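Local coordinates for putative NADH dehydrogenase/NAD(P)H nitroreductase (Bacteroides thetaiotaomicron VPI-5482, PDB 3KWK), which binds flavin mononucleotide and probably acts as a flavin-dependent oxidoreductase of the nitroreductase family, perhaps using NADH or NADPH, at the flavin mononucleotide site and the interface of chains A and B. Coordinates in Å, arbitrary orientation; residue numbers count along the deposited sequence, not the author numbering. Chains: chain A/B, Putative NADH dehydrogenase/NAD(P)H nitroreductase.

Contact 1: the flavin mononucleotide site. Residues chain A 19-21, 23, 74, 77, 120-123, 130, 162, 164; chain B 46-48, 50, 96, 99-100. With FMN (flavin mononucleotide), chain C.
This is the FMN pocket of the nitroreductase fold, built from both chains of the dimer. Chain A supplies most of the polar grip and chain B closes over the dimethylbenzene end and the ribityl chain. The isoalloxazine lies between two walls. On one face, A:Trp121 lays its indole nearly parallel to the benzenoid ring; the five-membered ring of A:Trp121 stacks on the benzenoid ring of FMN with centroids 3.9 Å apart and planes 15° apart. CG is anti to the backbone N (chi1 177°), which sends the indole out along the dimethylbenzene end, with NE1 and CE2 near methyl C7M. A:Thr122 CA lies over the pyrimidine ring on the same side. B:Gly48 CA touches the opposite face of the benzenoid ring. B:Asp100 holds this turn: OD1 takes the B:Gly48 N-H and OD2 takes the B:Ser47 hydroxyl, both from above the carboxylate plane. B:Ser47 N in turn donates to the ribityl hydroxyl FMN O3' at 3.0 Å.

A:Arg23 reaches the pyrimidine rim with its chain extended from CG to NE. It grips side-on, both partners in its guanidinium plane: A:Arg23 NE donates to FMN carbonyl O2 at 2.8 Å and NH2 to FMN N1 at 3.2 Å. This positive charge beside N1 and O2 would probably stabilise negative charge on the reduced flavin. The flavin N3-H points to a lone pair of A:Tyr74 O, and A:Ala123 N donates to O4.

At the phosphate, the chain of A:Arg19 is bent at chi2 and chi3 (chi3 57°) and its guanidinium meets the group end-on. A:Arg19 NH1 donates to FMN O1P at 2.8 Å and NH2 to FMN O3P, while B:Pro46 CD rests over one guanidinium face. A:Ser21 OG also donates to O1P. A:Lys162 NZ reaches O2P, which A:Ser21 N also binds, and A:Lys164 NZ also reaches FMN O3P, at 2.6 Å.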
# COMPACT_ATOMS: atom_id res chain seq x y z
N ARG A 19 -5.35 0.59 12.36
CA ARG A 19 -3.92 0.66 12.21
C ARG A 19 -3.40 2.07 12.54
O ARG A 19 -4.00 3.09 12.15
CB ARG A 19 -3.50 0.28 10.78
CG ARG A 19 -2.03 0.31 10.47
CD ARG A 19 -1.65 0.79 9.06
NE ARG A 19 -2.20 2.13 8.82
CZ ARG A 19 -1.70 3.27 9.32
NH1 ARG A 19 -0.52 3.28 9.96
NH2 ARG A 19 -2.35 4.40 9.12
N LYS A 20 -2.30 2.12 13.26
CA LYS A 20 -1.58 3.37 13.49
C LYS A 20 -0.10 3.13 13.60
O LYS A 20 0.32 1.98 13.79
CB LYS A 20 -2.11 4.13 14.72
CG LYS A 20 -1.58 3.71 16.10
CD LYS A 20 -1.96 2.30 16.46
CE LYS A 20 -3.41 2.10 16.88
NZ LYS A 20 -3.83 0.65 17.03
N SER A 21 0.67 4.21 13.47
CA SER A 21 2.13 4.12 13.59
C SER A 21 2.47 3.98 15.08
O SER A 21 2.03 4.80 15.92
CB SER A 21 2.80 5.35 13.02
OG SER A 21 2.74 5.36 11.57
N ARG A 23 5.71 3.69 17.70
CA ARG A 23 7.11 4.02 17.77
C ARG A 23 7.80 3.74 19.09
O ARG A 23 8.97 4.12 19.30
CB ARG A 23 7.29 5.51 17.45
CG ARG A 23 6.67 5.92 16.12
CD ARG A 23 6.99 7.36 15.77
NE ARG A 23 6.58 7.68 14.40
CZ ARG A 23 5.35 8.04 14.04
NH1 ARG A 23 4.34 8.17 14.89
NH2 ARG A 23 5.11 8.27 12.78
N TYR A 74 14.95 9.50 11.47
CA TYR A 74 13.61 9.31 12.03
C TYR A 74 13.31 7.81 12.21
O TYR A 74 12.16 7.37 12.08
CB TYR A 74 12.55 10.00 11.18
CG TYR A 74 12.85 11.46 10.99
CD1 TYR A 74 12.61 12.37 11.99
CD2 TYR A 74 13.45 11.92 9.81
CE1 TYR A 74 12.94 13.71 11.84
CE2 TYR A 74 13.78 13.24 9.65
CZ TYR A 74 13.52 14.14 10.65
OH TYR A 74 13.85 15.47 10.52
N MSE A 77 13.69 4.79 17.10
CA MSE A 77 13.03 3.72 17.83
C MSE A 77 13.56 2.33 17.54
O MSE A 77 13.21 1.35 18.20
CB MSE A 77 11.51 3.77 17.63
CG MSE A 77 10.92 3.22 16.32
SE MSE A 77 11.45 4.22 14.73
CE MSE A 77 10.25 5.72 14.92
N VAL A 120 5.88 0.80 12.43
CA VAL A 120 5.88 2.11 11.78
C VAL A 120 6.75 2.04 10.51
O VAL A 120 7.86 1.48 10.54
CB VAL A 120 6.41 3.21 12.75
CG1 VAL A 120 7.84 2.88 13.33
CG2 VAL A 120 6.38 4.62 12.11
N TRP A 121 6.23 2.64 9.45
CA TRP A 121 7.00 2.85 8.22
C TRP A 121 7.97 3.97 8.45
O TRP A 121 7.55 5.10 8.72
CB TRP A 121 5.98 3.20 7.13
CG TRP A 121 6.50 3.53 5.74
CD1 TRP A 121 7.62 4.22 5.39
CD2 TRP A 121 5.80 3.25 4.54
NE1 TRP A 121 7.69 4.32 4.00
CE2 TRP A 121 6.59 3.73 3.46
CE3 TRP A 121 4.59 2.60 4.28
CZ2 TRP A 121 6.17 3.66 2.14
CZ3 TRP A 121 4.17 2.51 2.96
CH2 TRP A 121 4.98 3.01 1.91
N THR A 122 9.26 3.70 8.37
CA THR A 122 10.27 4.75 8.36
C THR A 122 10.95 4.79 6.99
O THR A 122 11.42 3.77 6.50
CB THR A 122 11.26 4.65 9.55
OG1 THR A 122 12.27 3.66 9.30
CG2 THR A 122 10.52 4.32 10.91
N ALA A 123 10.97 5.98 6.38
CA ALA A 123 11.46 6.08 5.00
C ALA A 123 12.93 5.80 4.92
O ALA A 123 13.71 6.33 5.70
CB ALA A 123 11.20 7.51 4.44
N ARG A 130 19.95 7.69 3.39
CA ARG A 130 19.30 6.64 4.20
C ARG A 130 19.40 5.31 3.50
O ARG A 130 19.64 4.29 4.11
CB ARG A 130 17.83 6.99 4.44
CG ARG A 130 17.62 8.28 5.21
CD ARG A 130 16.17 8.42 5.63
NE ARG A 130 15.82 9.82 5.92
CZ ARG A 130 14.59 10.21 6.26
NH1 ARG A 130 13.61 9.32 6.38
NH2 ARG A 130 14.33 11.50 6.46
N LYS A 162 -5.58 7.42 14.20
CA LYS A 162 -5.95 8.71 13.61
C LYS A 162 -7.22 8.55 12.81
O LYS A 162 -7.41 7.53 12.12
CB LYS A 162 -4.82 9.25 12.74
CG LYS A 162 -3.58 9.60 13.58
CD LYS A 162 -2.37 9.95 12.79
CE LYS A 162 -1.11 10.14 13.72
NZ LYS A 162 -0.65 8.79 14.39
N LYS A 164 -8.77 10.09 9.82
CA LYS A 164 -8.35 10.96 8.74
C LYS A 164 -9.44 11.25 7.74
O LYS A 164 -9.22 11.99 6.78
CB LYS A 164 -7.18 10.35 8.00
CG LYS A 164 -5.99 9.88 8.85
CD LYS A 164 -4.82 9.54 7.91
CE LYS A 164 -3.59 9.08 8.63
NZ LYS A 164 -3.62 7.62 8.82
N PRO B 46 -1.21 5.16 5.97
CA PRO B 46 -0.15 5.94 6.58
C PRO B 46 0.26 7.05 5.58
O PRO B 46 -0.10 6.96 4.40
CB PRO B 46 0.99 4.93 6.75
CG PRO B 46 0.74 3.90 5.67
CD PRO B 46 -0.77 3.79 5.62
N SER B 47 1.00 8.05 6.05
CA SER B 47 1.35 9.21 5.21
C SER B 47 2.62 9.87 5.66
O SER B 47 2.70 10.17 6.85
CB SER B 47 0.22 10.25 5.30
OG SER B 47 0.49 11.40 4.49
N GLY B 48 3.59 10.03 4.77
CA GLY B 48 4.82 10.74 5.12
C GLY B 48 4.55 12.11 5.73
O GLY B 48 3.84 12.93 5.13
N ASP B 50 2.57 12.86 7.85
CA ASP B 50 1.13 13.00 8.01
C ASP B 50 0.52 14.12 7.20
O ASP B 50 -0.42 14.82 7.61
CB ASP B 50 0.74 13.10 9.51
CG ASP B 50 -0.69 12.71 9.77
OD1 ASP B 50 -1.31 12.07 8.90
OD2 ASP B 50 -1.27 13.09 10.85
N TYR B 96 6.22 12.54 -1.01
CA TYR B 96 5.92 11.13 -0.76
C TYR B 96 4.61 10.73 -1.40
O TYR B 96 4.16 9.63 -1.17
CB TYR B 96 5.80 10.87 0.73
CG TYR B 96 6.94 11.25 1.62
CD1 TYR B 96 8.09 10.50 1.67
CD2 TYR B 96 6.82 12.31 2.50
CE1 TYR B 96 9.11 10.84 2.53
CE2 TYR B 96 7.82 12.63 3.39
CZ TYR B 96 8.94 11.90 3.42
OH TYR B 96 9.92 12.25 4.34
N LEU B 99 3.92 7.24 -2.78
CA LEU B 99 4.06 6.18 -1.76
C LEU B 99 2.80 6.15 -0.90
O LEU B 99 2.16 5.11 -0.77
CB LEU B 99 5.34 6.40 -0.93
CG LEU B 99 6.67 6.64 -1.72
CD1 LEU B 99 7.82 6.97 -0.73
CD2 LEU B 99 6.97 5.40 -2.61
N ASP B 100 2.45 7.27 -0.26
CA ASP B 100 1.21 7.40 0.47
C ASP B 100 0.03 6.88 -0.37
O ASP B 100 -0.81 6.14 0.12
CB ASP B 100 0.87 8.85 0.81
CG ASP B 100 1.87 9.55 1.74
OD1 ASP B 100 2.94 8.97 2.11
OD2 ASP B 100 1.49 10.69 2.13
N1 FMN C . 7.36 7.71 10.64
C2 FMN C . 8.56 7.82 11.28
O2 FMN C . 8.59 7.77 12.52
N3 FMN C . 9.73 7.99 10.56
C4 FMN C . 9.75 8.07 9.18
O4 FMN C . 10.85 8.22 8.56
C4A FMN C . 8.52 7.96 8.53
N5 FMN C . 8.44 8.05 7.15
C5A FMN C . 7.28 7.76 6.50
C6 FMN C . 7.28 7.70 5.09
C7 FMN C . 6.11 7.35 4.44
C7M FMN C . 6.05 7.26 2.90
C8 FMN C . 4.95 7.06 5.13
C8M FMN C . 3.71 6.68 4.36
C9 FMN C . 4.95 7.14 6.51
C9A FMN C . 6.12 7.48 7.21
N10 FMN C . 6.14 7.60 8.60
C10 FMN C . 7.33 7.76 9.25
C1' FMN C . 4.90 7.35 9.38
C2' FMN C . 3.98 8.56 9.34
O2' FMN C . 4.49 9.63 10.13
C3' FMN C . 2.54 8.18 9.75
O3' FMN C . 1.98 7.26 8.81
C4' FMN C . 1.60 9.42 9.82
O4' FMN C . 2.02 10.27 10.90
C5' FMN C . 0.12 9.05 9.99
O5' FMN C . 0.04 8.33 11.22
P FMN C . -0.55 6.81 11.27
O1P FMN C . 0.41 5.90 10.49
O2P FMN C . -0.52 6.57 12.80
O3P FMN C . -1.95 6.78 10.68
O HOH W 1 -3.93 5.88 12.46
O HOH W 2 2.11 9.21 13.45
O HOH W 3 10.33 9.29 14.04

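Contact 2: the interface of chains A and B. Residues chain A 41, 44-46, 103, 107, 110-111; chain B 13, 16-17, 19, 106, 110, 164.
Helix 97-114 of chain A packs here against its chain B counterpart and against helix 11-18 of chain B. B:Gln106 crosses the interface from the chain B copy of 97-114. Its CB lies near A:Ala103 CB. B:Gln106 CG, anti to the backbone N (chi1 176°), passes 3.6 Å from A:Asn107 OD1. The bend at chi2 (60°) brings CD against A:Pro46 CD. At the tip, B:Gln106 NE2 donates to A:Asn107 OD1 at 2.9 Å, on a lone pair of the amide oxygen. The two side chains cross at about a right angle, with amide planes 62° apart. A:Asn107 ND2 donates within its own chain to A:Ala41 O at 2.9 Å and also meets water 4. An alanine in place of A:Asn107 would lose these side-chain hydrogen bonds and would probably loosen the hold on B:Gln106 and on the end of helix 32-43.

B:Ile16 slides past A:Asn107 in the opposite direction, its CG2 3.6 Å from A:Asn107 ND2. A:Leu110 and B:Leu110 meet tip to tip, with a tight 3.4 Å contact between their CD1 methyls. Beside this core, B:Arg19 NH2 donates nearly straight to A:Ser44 O, in the carbonyl plane. B:Lys164 NZ donates to A:Ala45 O from above its carbonyl plane. The patch and its symmetry twin are part of the interface that joins the two chains into the dimer that shapes the flavin pockets.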
# COMPACT_ATOMS: atom_id res chain seq x y z
N ALA A 41 2.05 -11.68 4.32
CA ALA A 41 1.18 -10.59 4.00
C ALA A 41 1.83 -9.61 2.97
O ALA A 41 1.23 -9.25 1.94
CB ALA A 41 0.72 -9.79 5.28
N SER A 44 1.80 -10.77 -0.56
CA SER A 44 0.44 -10.88 -1.17
C SER A 44 0.02 -9.60 -1.85
O SER A 44 -1.05 -9.55 -2.44
CB SER A 44 -0.58 -11.21 -0.09
OG SER A 44 -0.21 -12.42 0.57
N ALA A 45 0.87 -8.58 -1.80
CA ALA A 45 0.58 -7.32 -2.50
C ALA A 45 0.33 -7.48 -4.02
O ALA A 45 0.82 -8.42 -4.68
CB ALA A 45 1.77 -6.34 -2.32
N PRO A 46 -0.40 -6.51 -4.60
CA PRO A 46 -0.48 -6.46 -6.05
C PRO A 46 0.92 -6.06 -6.58
O PRO A 46 1.75 -5.58 -5.80
CB PRO A 46 -1.49 -5.35 -6.32
CG PRO A 46 -1.41 -4.46 -5.10
CD PRO A 46 -1.18 -5.43 -3.96
N ALA A 103 2.71 -1.03 -1.45
CA ALA A 103 1.55 -1.88 -1.18
C ALA A 103 1.95 -3.06 -0.23
O ALA A 103 1.22 -3.39 0.69
CB ALA A 103 0.92 -2.40 -2.51
N ASN A 107 0.54 -3.87 3.58
CA ASN A 107 0.12 -5.19 4.07
C ASN A 107 0.84 -5.61 5.35
O ASN A 107 0.23 -6.20 6.24
CB ASN A 107 0.33 -6.24 3.00
CG ASN A 107 -0.77 -6.27 1.97
OD1 ASN A 107 -1.78 -5.53 2.07
ND2 ASN A 107 -0.61 -7.15 0.97
N LEU A 110 -0.62 -3.66 8.25
CA LEU A 110 -1.95 -4.15 8.55
C LEU A 110 -1.86 -5.49 9.28
O LEU A 110 -2.55 -5.73 10.29
CB LEU A 110 -2.81 -4.21 7.29
CG LEU A 110 -3.23 -2.90 6.69
CD1 LEU A 110 -3.94 -3.16 5.34
CD2 LEU A 110 -4.15 -2.19 7.62
N ALA A 111 -0.98 -6.37 8.81
CA ALA A 111 -0.75 -7.65 9.43
C ALA A 111 -0.31 -7.49 10.89
O ALA A 111 -0.85 -8.14 11.80
CB ALA A 111 0.32 -8.47 8.59
N LEU B 13 -5.90 -10.86 7.92
CA LEU B 13 -4.93 -11.61 7.14
C LEU B 13 -5.62 -12.40 6.05
O LEU B 13 -5.15 -12.35 4.94
CB LEU B 13 -4.13 -12.57 8.03
CG LEU B 13 -3.09 -11.95 8.95
CD1 LEU B 13 -2.54 -13.10 9.87
CD2 LEU B 13 -1.99 -11.28 8.14
N ILE B 16 -6.26 -10.04 3.18
CA ILE B 16 -5.02 -9.74 2.50
C ILE B 16 -4.61 -10.90 1.56
O ILE B 16 -4.15 -10.68 0.42
CB ILE B 16 -3.89 -9.46 3.52
CG1 ILE B 16 -4.08 -8.07 4.16
CG2 ILE B 16 -2.48 -9.58 2.87
CD1 ILE B 16 -3.29 -7.82 5.49
N PHE B 17 -4.76 -12.13 2.04
CA PHE B 17 -4.40 -13.30 1.24
C PHE B 17 -5.38 -13.59 0.09
O PHE B 17 -4.98 -14.12 -0.94
CB PHE B 17 -4.27 -14.55 2.12
CG PHE B 17 -3.23 -14.43 3.22
CD1 PHE B 17 -2.10 -13.65 3.11
CD2 PHE B 17 -3.41 -15.13 4.40
CE1 PHE B 17 -1.17 -13.58 4.18
CE2 PHE B 17 -2.50 -15.07 5.44
CZ PHE B 17 -1.37 -14.26 5.32
N ARG B 19 -7.29 -11.23 -1.58
CA ARG B 19 -7.40 -10.18 -2.57
C ARG B 19 -6.74 -10.61 -3.90
O ARG B 19 -5.66 -11.21 -3.92
CB ARG B 19 -6.73 -8.89 -2.06
CG ARG B 19 -6.75 -7.70 -2.99
CD ARG B 19 -5.50 -6.81 -2.96
NE ARG B 19 -4.31 -7.61 -3.27
CZ ARG B 19 -3.96 -8.03 -4.49
NH1 ARG B 19 -4.61 -7.60 -5.58
NH2 ARG B 19 -2.92 -8.84 -4.62
N GLN B 106 -3.90 0.41 -1.92
CA GLN B 106 -3.93 -0.97 -1.44
C GLN B 106 -5.07 -1.11 -0.42
O GLN B 106 -5.79 -2.12 -0.41
CB GLN B 106 -2.61 -1.39 -0.78
CG GLN B 106 -2.60 -2.79 -0.15
CD GLN B 106 -2.86 -3.91 -1.12
OE1 GLN B 106 -2.99 -3.68 -2.34
NE2 GLN B 106 -2.92 -5.14 -0.60
N LEU B 110 -8.19 -3.76 -0.74
CA LEU B 110 -8.50 -4.65 0.37
C LEU B 110 -9.96 -4.46 0.80
O LEU B 110 -10.71 -5.43 1.01
CB LEU B 110 -7.52 -4.47 1.51
CG LEU B 110 -6.12 -4.96 1.27
CD1 LEU B 110 -5.22 -4.55 2.47
CD2 LEU B 110 -6.11 -6.44 1.12
N LYS B 164 1.67 -16.07 -3.77
CA LYS B 164 2.94 -15.51 -4.14
C LYS B 164 4.05 -15.79 -3.14
O LYS B 164 5.18 -15.38 -3.34
CB LYS B 164 2.83 -14.00 -4.30
CG LYS B 164 1.70 -13.49 -5.20
CD LYS B 164 1.92 -11.98 -5.44
CE LYS B 164 0.88 -11.37 -6.31
NZ LYS B 164 -0.26 -10.89 -5.51
O HOH W 4 -3.01 -8.43 -0.80
O HOH W 5 -3.60 -11.46 -2.29
O HOH W 6 0.32 -14.42 -1.86

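The C-alpha centres of contact 1 and contact 2 lie about 17 Å apart. A:Arg19, A:Lys164 and B:Pro46 of contact 1 return in contact 2 as B:Arg19, B:Lys164 and A:Pro46. In contact 1 the arginine and lysine of chain A hold the phosphate; in contact 2 their chain B copies bind backbone carbonyls of chain A. By the two-fold symmetry, each copy does both jobs. Helix 97-114 is also shared, meeting the flavin methyl groups near its start and its partner helix further along. Flavin binding and dimer contact are therefore likely to be coupled, and a separated chain would lack part of its pocket.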